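Local structure of tannase (Lactobacillus plantarum, 4JUI) at residues I207-H212 with F425-I430; M215-Q220 with R342-P347; I315-G320 with P447-H452. The protein probably hydrolyses the ester bonds of gallate esters and tannins, acting as an esterase of the alpha/beta-hydrolase class and binding the galloyl ring in a pocket. The protein carries 1 engineered substitution. All coordinates share one frame; numbering follows the deposited sequence.

Interaction 1: residues I207-H212 with F425-I430. With EGR (ethyl 3,4,5-trihydroxybenzoate), chain C.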
loop_
_atom_site.group_PDB
_atom_site.type_symbol
_atom_site.label_atom_id
_atom_site.label_comp_id
_atom_site.label_asym_id
_atom_site.label_seq_id
_atom_site.Cartn_x
_atom_site.Cartn_y
_atom_site.Cartn_z
ATOM N N ILE A 207 -1.485 0.661 4.304
ATOM C CA ILE A 207 -2.209 1.440 5.304
ATOM C C ILE A 207 -3.665 1.565 4.833
ATOM O O ILE A 207 -4.036 2.511 4.130
ATOM C CB ILE A 207 -1.560 2.825 5.521
ATOM C CG1 ILE A 207 -0.094 2.675 5.925
ATOM C CG2 ILE A 207 -2.310 3.631 6.583
ATOM C CD1 ILE A 207 0.110 2.089 7.318
ATOM N N HIS A 208 -4.466 0.566 5.194
ATOM C CA HIS A 208 -5.828 0.417 4.691
ATOM C C HIS A 208 -6.733 0.007 5.844
ATOM O O HIS A 208 -6.269 -0.095 6.989
ATOM C CB HIS A 208 -5.872 -0.659 3.601
ATOM C CG HIS A 208 -5.780 -2.053 4.131
ATOM N ND1 HIS A 208 -4.596 -2.597 4.596
ATOM C CD2 HIS A 208 -6.720 -3.013 4.298
ATOM C CE1 HIS A 208 -4.814 -3.826 5.014
ATOM N NE2 HIS A 208 -6.098 -4.107 4.850
ATOM N N ASN A 209 -8.004 -0.259 5.533
ATOM C CA ASN A 209 -9.011 -0.577 6.542
ATOM C C ASN A 209 -9.055 0.526 7.600
ATOM O O ASN A 209 -9.120 0.258 8.809
ATOM C CB ASN A 209 -8.739 -1.954 7.164
ATOM C CG ASN A 209 -9.917 -2.483 7.941
ATOM O OD1 ASN A 209 -11.026 -1.946 7.863
ATOM N ND2 ASN A 209 -9.683 -3.543 8.713
ATOM N N LEU A 210 -9.060 1.769 7.127
ATOM C CA LEU A 210 -8.788 2.929 7.965
ATOM C C LEU A 210 -9.848 3.096 9.050
ATOM O O LEU A 210 -9.543 3.530 10.163
ATOM C CB LEU A 210 -8.700 4.199 7.100
ATOM C CG LEU A 210 -7.654 4.152 5.985
ATOM C CD1 LEU A 210 -7.688 5.445 5.151
ATOM C CD2 LEU A 210 -6.280 3.929 6.574
ATOM N N GLU A 211 -11.084 2.723 8.729
ATOM C CA GLU A 211 -12.203 2.907 9.655
ATOM C C GLU A 211 -12.195 1.894 10.806
ATOM O O GLU A 211 -12.992 2.012 11.745
ATOM C CB GLU A 211 -13.544 2.863 8.912
ATOM C CG GLU A 211 -13.957 1.480 8.392
ATOM C CD GLU A 211 -13.406 1.174 7.005
ATOM O OE1 GLU A 211 -12.361 1.746 6.631
ATOM O OE2 GLU A 211 -14.021 0.363 6.279
ATOM N N HIS A 212 -11.284 0.924 10.754
ATOM C CA HIS A 212 -11.107 -0.019 11.868
ATOM C C HIS A 212 -9.689 -0.015 12.448
ATOM O O HIS A 212 -9.383 -0.773 13.375
ATOM C CB HIS A 212 -11.501 -1.436 11.450
ATOM C CG HIS A 212 -12.906 -1.536 10.934
ATOM N ND1 HIS A 212 -13.196 -1.883 9.636
ATOM C CD2 HIS A 212 -14.089 -1.311 11.548
ATOM C CE1 HIS A 212 -14.511 -1.878 9.472
ATOM N NE2 HIS A 212 -15.075 -1.539 10.611
ATOM N N PHE A 425 -0.249 -4.865 13.540
ATOM C CA PHE A 425 -0.010 -6.063 12.739
ATOM C C PHE A 425 -1.325 -6.735 12.349
ATOM O O PHE A 425 -1.394 -7.435 11.338
ATOM C CB PHE A 425 0.862 -7.067 13.501
ATOM C CG PHE A 425 2.221 -6.532 13.867
ATOM C CD1 PHE A 425 3.111 -6.130 12.883
ATOM C CD2 PHE A 425 2.607 -6.441 15.196
ATOM C CE1 PHE A 425 4.365 -5.634 13.218
ATOM C CE2 PHE A 425 3.853 -5.945 15.543
ATOM C CZ PHE A 425 4.735 -5.545 14.554
ATOM N N ALA A 426 -2.368 -6.514 13.148
ATOM C CA ALA A 426 -3.672 -7.109 12.876
ATOM C C ALA A 426 -4.208 -6.679 11.512
ATOM O O ALA A 426 -4.891 -7.446 10.838
ATOM C CB ALA A 426 -4.685 -6.760 13.999
ATOM N N ILE A 427 -3.867 -5.464 11.101
ATOM C CA ILE A 427 -4.391 -4.908 9.854
ATOM C C ILE A 427 -3.940 -5.683 8.590
ATOM O O ILE A 427 -4.793 -6.180 7.849
ATOM C CB ILE A 427 -4.179 -3.366 9.770
ATOM C CG1 ILE A 427 -5.056 -2.653 10.818
ATOM C CG2 ILE A 427 -4.451 -2.855 8.348
ATOM C CD1 ILE A 427 -6.567 -2.698 10.527
ATOM N N PRO A 428 -2.617 -5.820 8.351
ATOM C CA PRO A 428 -2.244 -6.656 7.204
ATOM C C PRO A 428 -2.600 -8.136 7.407
ATOM O O PRO A 428 -2.908 -8.827 6.429
ATOM C CB PRO A 428 -0.726 -6.457 7.096
ATOM C CG PRO A 428 -0.306 -6.042 8.477
ATOM C CD PRO A 428 -1.435 -5.193 8.975
ATOM N N ILE A 429 -2.591 -8.616 8.646
ATOM C CA ILE A 429 -2.961 -10.011 8.890
ATOM C C ILE A 429 -4.420 -10.300 8.505
ATOM O O ILE A 429 -4.714 -11.343 7.919
ATOM C CB ILE A 429 -2.677 -10.435 10.354
ATOM C CG1 ILE A 429 -1.161 -10.517 10.581
ATOM C CG2 ILE A 429 -3.292 -11.794 10.649
ATOM C CD1 ILE A 429 -0.742 -10.544 12.050
ATOM N N ILE A 430 -5.330 -9.384 8.838
ATOM C CA ILE A 430 -6.737 -9.539 8.465
ATOM C C ILE A 430 -6.872 -9.617 6.938
ATOM O O ILE A 430 -7.567 -10.490 6.417
ATOM C CB ILE A 430 -7.607 -8.406 9.042
ATOM C CG1 ILE A 430 -7.796 -8.611 10.548
ATOM C CG2 ILE A 430 -8.970 -8.351 8.355
ATOM C CD1 ILE A 430 -8.405 -7.410 11.268
HETATM C C01 EGR C . 4.126 8.423 5.462
HETATM C C02 EGR C . 4.530 6.978 5.374
HETATM O O03 EGR C . 3.670 6.048 4.772
HETATM C C04 EGR C . 2.329 6.298 4.474
HETATM O O05 EGR C . 1.853 6.146 3.353
HETATM C C06 EGR C . 1.380 6.441 5.603
HETATM C C07 EGR C . 0.097 6.888 5.348
HETATM C C08 EGR C . -0.780 7.044 6.400
HETATM O O09 EGR C . -2.058 7.489 6.157
HETATM C C10 EGR C . -0.368 6.743 7.693
HETATM O O11 EGR C . -1.251 6.891 8.740
HETATM C C12 EGR C . 0.919 6.286 7.936
HETATM O O13 EGR C . 1.347 5.986 9.203
HETATM C C14 EGR C . 1.795 6.133 6.883
HETATM O O HOH W 1 -7.340 -5.083 7.397
#
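Ile427 holds its CG1 beside the backbone N and its CG2 anti to that N (chi1 -68°), which sets two apolar branches against 207-212: CG2 meets the imidazole of His208, and CD1 meets the amide of Asn209. His208 answers with its CG placed between backbone N and carbonyl carbon (chi1 75°), so that the ring swings out to helix 426-437. Its CE1 lies 3.5 Å from Ile427 CG2, the methyl approaching obliquely, and 4.4 Å from Pro428 CA, which sits at the ring edge. The ring's ND1 is bonded to Pro206 O, and this helps to fix its rotation. A branched isoleucine suits the place because one residue can fill two separate spots.

Asn209 crosses the same side chain, with ND2 3.7 Å from Ile427 CD1, and has polar partners at both ends of its amide. ND2 donates to water 1 at 3.1 Å, and that water donates to Ile427 O at 2.8 Å, bridging the segments; Tyr269 OH also bonds to ND2. At the other end OD1 receives His212 ND1 at 2.8 Å and 159°, the acceptor lying near the imidazole plane, and it is bonded to Asn396 as well. Asn209 has left-handed-helical backbone angles, which asparagine tolerates better than most residues.

Just before this contact, Ile207 CG2 rests 3.7 Å from C08 of the bound gallate ester. The packing thus joins the loop after strand 200-204 to the helix after strand 411-415, neighbouring strands of the alpha/beta-hydrolase sheet, beside the galloyl pocket.

Interaction 2: residues M215-Q220 with R342-P347; sequences MAYEWQ and RMKAVP. With EGR (ethyl 3,4,5-trihydroxybenzoate), chain C.
Glu218 and Tyr217 of helix 210-221 grip the loop 342-347, which brings Lys344 to the gallate pocket of this alpha/beta-hydrolase-like enzyme. The ionic part is an end-on, two-nitrogen salt bridge: Arg342 NH1 reaches Glu218 OE1 at 2.7 Å, and NH2 reaches OE2 at 3.1 Å. Both oxygens are met on their syn side, and the carboxylate and guanidinium planes lie within 18° of each other. Arginine suits this buried place because its flat end can donate in several directions within one plane: the arm bends at chi3 (-82°) and turns NH2 so that it also donates to Lys344 O at 3.0 Å, while NE bonds to Ile224 O. Glu218 OE1 is bonded to Ser259 too. A leucine in place of Arg342 would probably leave the buried Glu218 carboxylate without its countercharge and Lys344 O without the NH2 donor.

Neutral hydrogen bonds centre on Tyr217 OH, which accepts Met343 N at 3.2 Å and Lys344 N at 3.0 Å, the second being the straighter; the hydroxyl is also bonded to Arg421 O. Tyrosine serves here because its rigid ring carries one oxygen far enough to bind two successive peptide N-H groups.

The remaining contacts are by van der Waals packing: Val346 CG2 lies against the carboxylate, 3.5 Å from Glu218 OE2, and the Lys344 CB packs by the Tyr217 ring, the two side chains crossing at about a right angle.

Beyond CG the Lys344 chain is extended, and its NZ, also bonded to Asp422 O, donates to two hydroxyls of the ligand, O13 at 2.6 Å and O11 at 2.8 Å.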
loop_
_atom_site.group_PDB
_atom_site.type_symbol
_atom_site.label_atom_id
_atom_site.label_comp_id
_atom_site.label_asym_id
_atom_site.label_seq_id
_atom_site.Cartn_x
_atom_site.Cartn_y
_atom_site.Cartn_z
ATOM N N MET A 215 -9.217 0.909 16.281
ATOM C CA MET A 215 -9.497 -0.223 17.163
ATOM C C MET A 215 -8.339 -1.192 17.196
ATOM O O MET A 215 -7.930 -1.631 18.271
ATOM C CB MET A 215 -10.758 -0.973 16.733
ATOM C CG MET A 215 -12.021 -0.177 16.958
ATOM S SD MET A 215 -13.489 -1.151 16.562
ATOM C CE MET A 215 -13.416 -1.140 14.785
ATOM N N ALA A 216 -7.804 -1.516 16.016
ATOM C CA ALA A 216 -6.701 -2.467 15.925
ATOM C C ALA A 216 -5.486 -1.926 16.661
ATOM O O ALA A 216 -4.787 -2.677 17.353
ATOM C CB ALA A 216 -6.356 -2.747 14.480
ATOM N N TYR A 217 -5.242 -0.624 16.521
ATOM C CA TYR A 217 -4.029 -0.039 17.077
ATOM C C TYR A 217 -4.038 -0.117 18.594
ATOM O O TYR A 217 -3.012 -0.388 19.219
ATOM C CB TYR A 217 -3.860 1.410 16.619
ATOM C CG TYR A 217 -2.423 1.860 16.623
ATOM C CD1 TYR A 217 -1.927 2.658 17.645
ATOM C CD2 TYR A 217 -1.558 1.479 15.597
ATOM C CE1 TYR A 217 -0.596 3.072 17.652
ATOM C CE2 TYR A 217 -0.236 1.884 15.591
ATOM C CZ TYR A 217 0.239 2.675 16.617
ATOM O OH TYR A 217 1.550 3.069 16.623
ATOM N N GLU A 218 -5.199 0.131 19.183
ATOM C CA GLU A 218 -5.324 0.082 20.630
ATOM C C GLU A 218 -5.386 -1.333 21.163
ATOM O O GLU A 218 -4.938 -1.591 22.279
ATOM C CB GLU A 218 -6.522 0.914 21.111
ATOM C CG GLU A 218 -6.366 2.381 20.728
ATOM C CD GLU A 218 -4.972 2.913 21.046
ATOM O OE1 GLU A 218 -4.499 2.718 22.190
ATOM O OE2 GLU A 218 -4.343 3.526 20.155
ATOM N N TRP A 219 -5.946 -2.252 20.390
ATOM C CA TRP A 219 -5.868 -3.652 20.788
ATOM C C TRP A 219 -4.395 -4.043 20.942
ATOM O O TRP A 219 -4.020 -4.736 21.889
ATOM C CB TRP A 219 -6.578 -4.563 19.778
ATOM C CG TRP A 219 -6.273 -6.039 19.990
ATOM C CD1 TRP A 219 -6.875 -6.883 20.878
ATOM C CD2 TRP A 219 -5.286 -6.824 19.302
ATOM N NE1 TRP A 219 -6.326 -8.136 20.789
ATOM C CE2 TRP A 219 -5.353 -8.131 19.825
ATOM C CE3 TRP A 219 -4.360 -6.550 18.291
ATOM C CZ2 TRP A 219 -4.517 -9.162 19.377
ATOM C CZ3 TRP A 219 -3.535 -7.566 17.847
ATOM C CH2 TRP A 219 -3.619 -8.861 18.387
ATOM N N GLN A 220 -3.564 -3.560 20.025
ATOM C CA GLN A 220 -2.138 -3.864 20.058
ATOM C C GLN A 220 -1.378 -3.104 21.141
ATOM O O GLN A 220 -0.580 -3.695 21.870
ATOM C CB GLN A 220 -1.491 -3.575 18.695
ATOM C CG GLN A 220 -0.015 -3.939 18.662
ATOM C CD GLN A 220 0.498 -4.002 17.254
ATOM O OE1 GLN A 220 -0.115 -4.641 16.396
ATOM N NE2 GLN A 220 1.614 -3.324 16.993
ATOM N N ARG A 342 5.237 2.128 21.064
ATOM C CA ARG A 342 4.080 2.703 20.391
ATOM C C ARG A 342 4.512 3.935 19.582
ATOM O O ARG A 342 5.332 4.729 20.057
ATOM C CB ARG A 342 3.044 3.108 21.449
ATOM C CG ARG A 342 1.914 3.974 20.922
ATOM C CD ARG A 342 1.148 4.646 22.048
ATOM N NE ARG A 342 0.149 3.772 22.654
ATOM C CZ ARG A 342 -1.099 3.632 22.209
ATOM N NH1 ARG A 342 -1.929 2.821 22.851
ATOM N NH2 ARG A 342 -1.522 4.303 21.140
ATOM N N MET A 343 3.977 4.094 18.373
ATOM C CA MET A 343 4.305 5.253 17.537
ATOM C C MET A 343 3.253 6.355 17.624
ATOM O O MET A 343 3.575 7.525 17.849
ATOM C CB MET A 343 4.476 4.831 16.075
ATOM C CG MET A 343 4.632 6.004 15.109
ATOM S SD MET A 343 4.589 5.489 13.380
ATOM C CE MET A 343 4.746 7.081 12.561
ATOM N N LYS A 344 1.996 5.973 17.438
ATOM C CA LYS A 344 0.903 6.933 17.319
ATOM C C LYS A 344 0.087 7.046 18.592
ATOM O O LYS A 344 0.027 6.105 19.382
ATOM C CB LYS A 344 -0.006 6.526 16.163
ATOM C CG LYS A 344 0.681 6.643 14.809
ATOM C CD LYS A 344 -0.206 6.154 13.685
ATOM C CE LYS A 344 0.503 6.360 12.348
ATOM N NZ LYS A 344 -0.311 5.902 11.194
ATOM N N ALA A 345 -0.544 8.201 18.774
ATOM C CA ALA A 345 -1.389 8.459 19.944
ATOM C C ALA A 345 -2.804 7.920 19.721
ATOM O O ALA A 345 -2.998 7.020 18.902
ATOM C CB ALA A 345 -1.424 9.939 20.265
ATOM N N VAL A 346 -3.780 8.462 20.451
ATOM C CA VAL A 346 -5.137 7.908 20.476
ATOM C C VAL A 346 -6.216 8.960 20.220
ATOM O O VAL A 346 -6.330 9.925 20.975
ATOM C CB VAL A 346 -5.463 7.272 21.853
ATOM C CG1 VAL A 346 -6.820 6.564 21.787
ATOM C CG2 VAL A 346 -4.374 6.284 22.261
ATOM N N PRO A 347 -7.038 8.767 19.174
ATOM C CA PRO A 347 -7.003 7.689 18.180
ATOM C C PRO A 347 -5.805 7.863 17.257
ATOM O O PRO A 347 -5.361 8.997 17.067
ATOM C CB PRO A 347 -8.288 7.910 17.373
ATOM C CG PRO A 347 -9.166 8.761 18.247
ATOM C CD PRO A 347 -8.210 9.644 18.993
HETATM C C01 EGR C . 4.126 8.423 5.462
HETATM C C02 EGR C . 4.530 6.978 5.374
HETATM O O03 EGR C . 3.670 6.048 4.772
HETATM C C04 EGR C . 2.329 6.298 4.474
HETATM O O05 EGR C . 1.853 6.146 3.353
HETATM C C06 EGR C . 1.380 6.441 5.603
HETATM C C07 EGR C . 0.097 6.888 5.348
HETATM C C08 EGR C . -0.780 7.044 6.400
HETATM O O09 EGR C . -2.058 7.489 6.157
HETATM C C10 EGR C . -0.368 6.743 7.693
HETATM O O11 EGR C . -1.251 6.891 8.740
HETATM C C12 EGR C . 0.919 6.286 7.936
HETATM O O13 EGR C . 1.347 5.986 9.203
HETATM C C14 EGR C . 1.795 6.133 6.883
#

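Interaction 3: residues I315-G320 with P447-H452; sequences IHKYAG and PWDIPH. With EGR (ethyl 3,4,5-trihydroxybenzoate), chain C.
The type II beta turn from Pro447 to Ile450, which presents Trp448 and Asp449 to Ile315, Lys317 and Tyr318, lies in the loop after strand 441-445, the last strand of the alpha/beta-hydrolase sheet. In relatives of this fold such a loop carries the catalytic histidine, and here it leads to His452.

Trp448 offers a broad ring to two neighbours. Ile315 CG2 stands over its face, 4.2 Å from the centroid of the six-membered ring, a CH-pi contact. Tyr318 turns its edge toward the same ring in an offset edge-to-face pair, planes 77° apart.

Asp449 receives the polar ends. With CG anti to the backbone N (chi1 -158°), the carboxylate is set against Lys317 and Tyr318 and divides the work: OD2 takes Lys317 NZ at 2.7 Å on its syn lone pair, a salt bridge at the surface, while OD1 accepts a short bond of 2.5 Å from Tyr318 OH, out of the carboxylate plane. A long, extended lysine and a rigid phenol suit the task, since both must span to the turn.

Farther along, His452 ND1 bonds to Asp420, and NE2 donates to the ester oxygen O03 of the ligand at 2.8 Å and 165°.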
loop_
_atom_site.group_PDB
_atom_site.type_symbol
_atom_site.label_atom_id
_atom_site.label_comp_id
_atom_site.label_asym_id
_atom_site.label_seq_id
_atom_site.Cartn_x
_atom_site.Cartn_y
_atom_site.Cartn_z
ATOM N N ILE A 315 18.096 -11.966 17.703
ATOM C CA ILE A 315 16.689 -11.573 17.840
ATOM C C ILE A 315 16.381 -10.917 19.176
ATOM O O ILE A 315 15.313 -10.324 19.358
ATOM C CB ILE A 315 15.723 -12.755 17.619
ATOM C CG1 ILE A 315 15.892 -13.814 18.708
ATOM C CG2 ILE A 315 15.919 -13.348 16.230
ATOM C CD1 ILE A 315 14.826 -14.895 18.659
ATOM N N HIS A 316 17.315 -11.017 20.113
ATOM C CA HIS A 316 17.116 -10.418 21.423
ATOM C C HIS A 316 17.376 -8.912 21.425
ATOM O O HIS A 316 17.431 -8.293 22.496
ATOM C CB HIS A 316 17.959 -11.135 22.467
ATOM C CG HIS A 316 17.564 -12.565 22.670
ATOM N ND1 HIS A 316 16.303 -12.932 23.098
ATOM C CD2 HIS A 316 18.257 -13.713 22.506
ATOM C CE1 HIS A 316 16.244 -14.246 23.197
ATOM N NE2 HIS A 316 17.412 -14.751 22.845
ATOM N N LYS A 317 17.525 -8.335 20.229
ATOM C CA LYS A 317 17.434 -6.887 20.064
ATOM C C LYS A 317 16.128 -6.406 20.698
ATOM O O LYS A 317 16.089 -5.372 21.370
ATOM C CB LYS A 317 17.454 -6.507 18.583
ATOM C CG LYS A 317 17.263 -5.022 18.337
ATOM C CD LYS A 317 17.495 -4.659 16.875
ATOM C CE LYS A 317 17.140 -3.199 16.608
ATOM N NZ LYS A 317 17.407 -2.825 15.182
ATOM N N TYR A 318 15.062 -7.176 20.490
ATOM C CA TYR A 318 13.771 -6.899 21.114
ATOM C C TYR A 318 13.484 -7.896 22.230
ATOM O O TYR A 318 14.056 -8.978 22.251
ATOM C CB TYR A 318 12.656 -6.938 20.072
ATOM C CG TYR A 318 12.862 -5.926 18.980
ATOM C CD1 TYR A 318 12.519 -4.592 19.166
ATOM C CD2 TYR A 318 13.413 -6.299 17.765
ATOM C CE1 TYR A 318 12.722 -3.660 18.166
ATOM C CE2 TYR A 318 13.620 -5.379 16.768
ATOM C CZ TYR A 318 13.268 -4.062 16.971
ATOM O OH TYR A 318 13.476 -3.146 15.968
ATOM N N ALA A 319 12.588 -7.528 23.141
ATOM C CA ALA A 319 12.261 -8.357 24.299
ATOM C C ALA A 319 11.197 -9.407 23.981
ATOM O O ALA A 319 10.466 -9.280 23.001
ATOM C CB ALA A 319 11.791 -7.486 25.454
ATOM N N GLY A 320 11.124 -10.452 24.804
ATOM C CA GLY A 320 10.007 -11.378 24.737
ATOM C C GLY A 320 10.203 -12.728 24.069
ATOM O O GLY A 320 9.398 -13.633 24.291
ATOM N N PRO A 447 8.501 -9.422 7.872
ATOM C CA PRO A 447 9.964 -9.599 7.861
ATOM C C PRO A 447 10.673 -9.006 9.084
ATOM O O PRO A 447 10.385 -7.875 9.479
ATOM C CB PRO A 447 10.402 -8.850 6.595
ATOM C CG PRO A 447 9.169 -8.767 5.749
ATOM C CD PRO A 447 8.019 -8.669 6.702
ATOM N N TRP A 448 11.597 -9.773 9.662
ATOM C CA TRP A 448 12.283 -9.397 10.896
ATOM C C TRP A 448 12.956 -8.026 10.857
ATOM O O TRP A 448 13.705 -7.722 9.927
ATOM C CB TRP A 448 13.333 -10.454 11.280
ATOM C CG TRP A 448 14.062 -10.071 12.530
ATOM C CD1 TRP A 448 15.306 -9.510 12.626
ATOM C CD2 TRP A 448 13.565 -10.182 13.863
ATOM N NE1 TRP A 448 15.611 -9.277 13.946
ATOM C CE2 TRP A 448 14.556 -9.674 14.723
ATOM C CE3 TRP A 448 12.371 -10.651 14.413
ATOM C CZ2 TRP A 448 14.393 -9.635 16.109
ATOM C CZ3 TRP A 448 12.209 -10.618 15.781
ATOM C CH2 TRP A 448 13.217 -10.115 16.617
ATOM N N ASP A 449 12.694 -7.231 11.896
ATOM C CA ASP A 449 13.340 -5.936 12.139
ATOM C C ASP A 449 13.285 -5.002 10.937
ATOM O O ASP A 449 14.175 -4.175 10.738
ATOM C CB ASP A 449 14.789 -6.123 12.604
ATOM C CG ASP A 449 15.328 -4.913 13.361
ATOM O OD1 ASP A 449 14.522 -4.096 13.851
ATOM O OD2 ASP A 449 16.563 -4.776 13.467
ATOM N N ILE A 450 12.238 -5.138 10.133
ATOM C CA ILE A 450 12.036 -4.213 9.031
ATOM C C ILE A 450 11.105 -3.093 9.485
ATOM O O ILE A 450 10.036 -3.348 10.049
ATOM C CB ILE A 450 11.470 -4.925 7.795
ATOM C CG1 ILE A 450 12.527 -5.865 7.205
ATOM C CG2 ILE A 450 10.994 -3.902 6.765
ATOM C CD1 ILE A 450 13.746 -5.144 6.650
ATOM N N PRO A 451 11.529 -1.837 9.279
ATOM C CA PRO A 451 10.701 -0.698 9.697
ATOM C C PRO A 451 9.662 -0.343 8.637
ATOM O O PRO A 451 9.437 -1.104 7.695
ATOM C CB PRO A 451 11.723 0.438 9.816
ATOM C CG PRO A 451 12.743 0.105 8.776
ATOM C CD PRO A 451 12.830 -1.405 8.733
ATOM N N HIS A 452 9.018 0.807 8.805
ATOM C CA HIS A 452 8.032 1.277 7.846
ATOM C C HIS A 452 8.776 1.618 6.554
ATOM O O HIS A 452 9.514 2.599 6.497
ATOM C CB HIS A 452 7.307 2.495 8.420
ATOM C CG HIS A 452 6.102 2.920 7.636
ATOM N ND1 HIS A 452 5.007 2.102 7.446
ATOM C CD2 HIS A 452 5.821 4.086 7.013
ATOM C CE1 HIS A 452 4.104 2.750 6.728
ATOM N NE2 HIS A 452 4.571 3.950 6.449
HETATM C C01 EGR C . 4.126 8.423 5.462
HETATM C C02 EGR C . 4.530 6.978 5.374
HETATM O O03 EGR C . 3.670 6.048 4.772
HETATM C C04 EGR C . 2.329 6.298 4.474
HETATM O O05 EGR C . 1.853 6.146 3.353
HETATM C C06 EGR C . 1.380 6.441 5.603
HETATM C C07 EGR C . 0.097 6.888 5.348
HETATM C C08 EGR C . -0.780 7.044 6.400
HETATM O O09 EGR C . -2.058 7.489 6.157
HETATM C C10 EGR C . -0.368 6.743 7.693
HETATM O O11 EGR C . -1.251 6.891 8.740
HETATM C C12 EGR C . 0.919 6.286 7.936
HETATM O O13 EGR C . 1.347 5.986 9.203
HETATM C C14 EGR C . 1.795 6.133 6.883
#

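Overall arrangement
From the N terminus, the chain first meets 207-212 and then 215-220, both on or just before helix 210-221. Interaction 2 closes the inner loop, at 342-347, and interaction 1 the outer one, at 425-430, so interaction 2 lies within the loop that interaction 1 closes; Gln220 OE1 and Phe425 N, 2.9 Å apart, join them. Interaction 3 starts at 315-320, inside both loops, and ends at 447-452, beyond both, so it crosses each; it meets interaction 1 where Ile207 CD1 packs on His452 CE1. Interaction 1 joins the regions following strands 200-204 and 411-415, while interactions 2 and 3 fasten loops of the intervening region to helix 210-221 and to the loop after strand 441-445. All three reach the bound gallate ester.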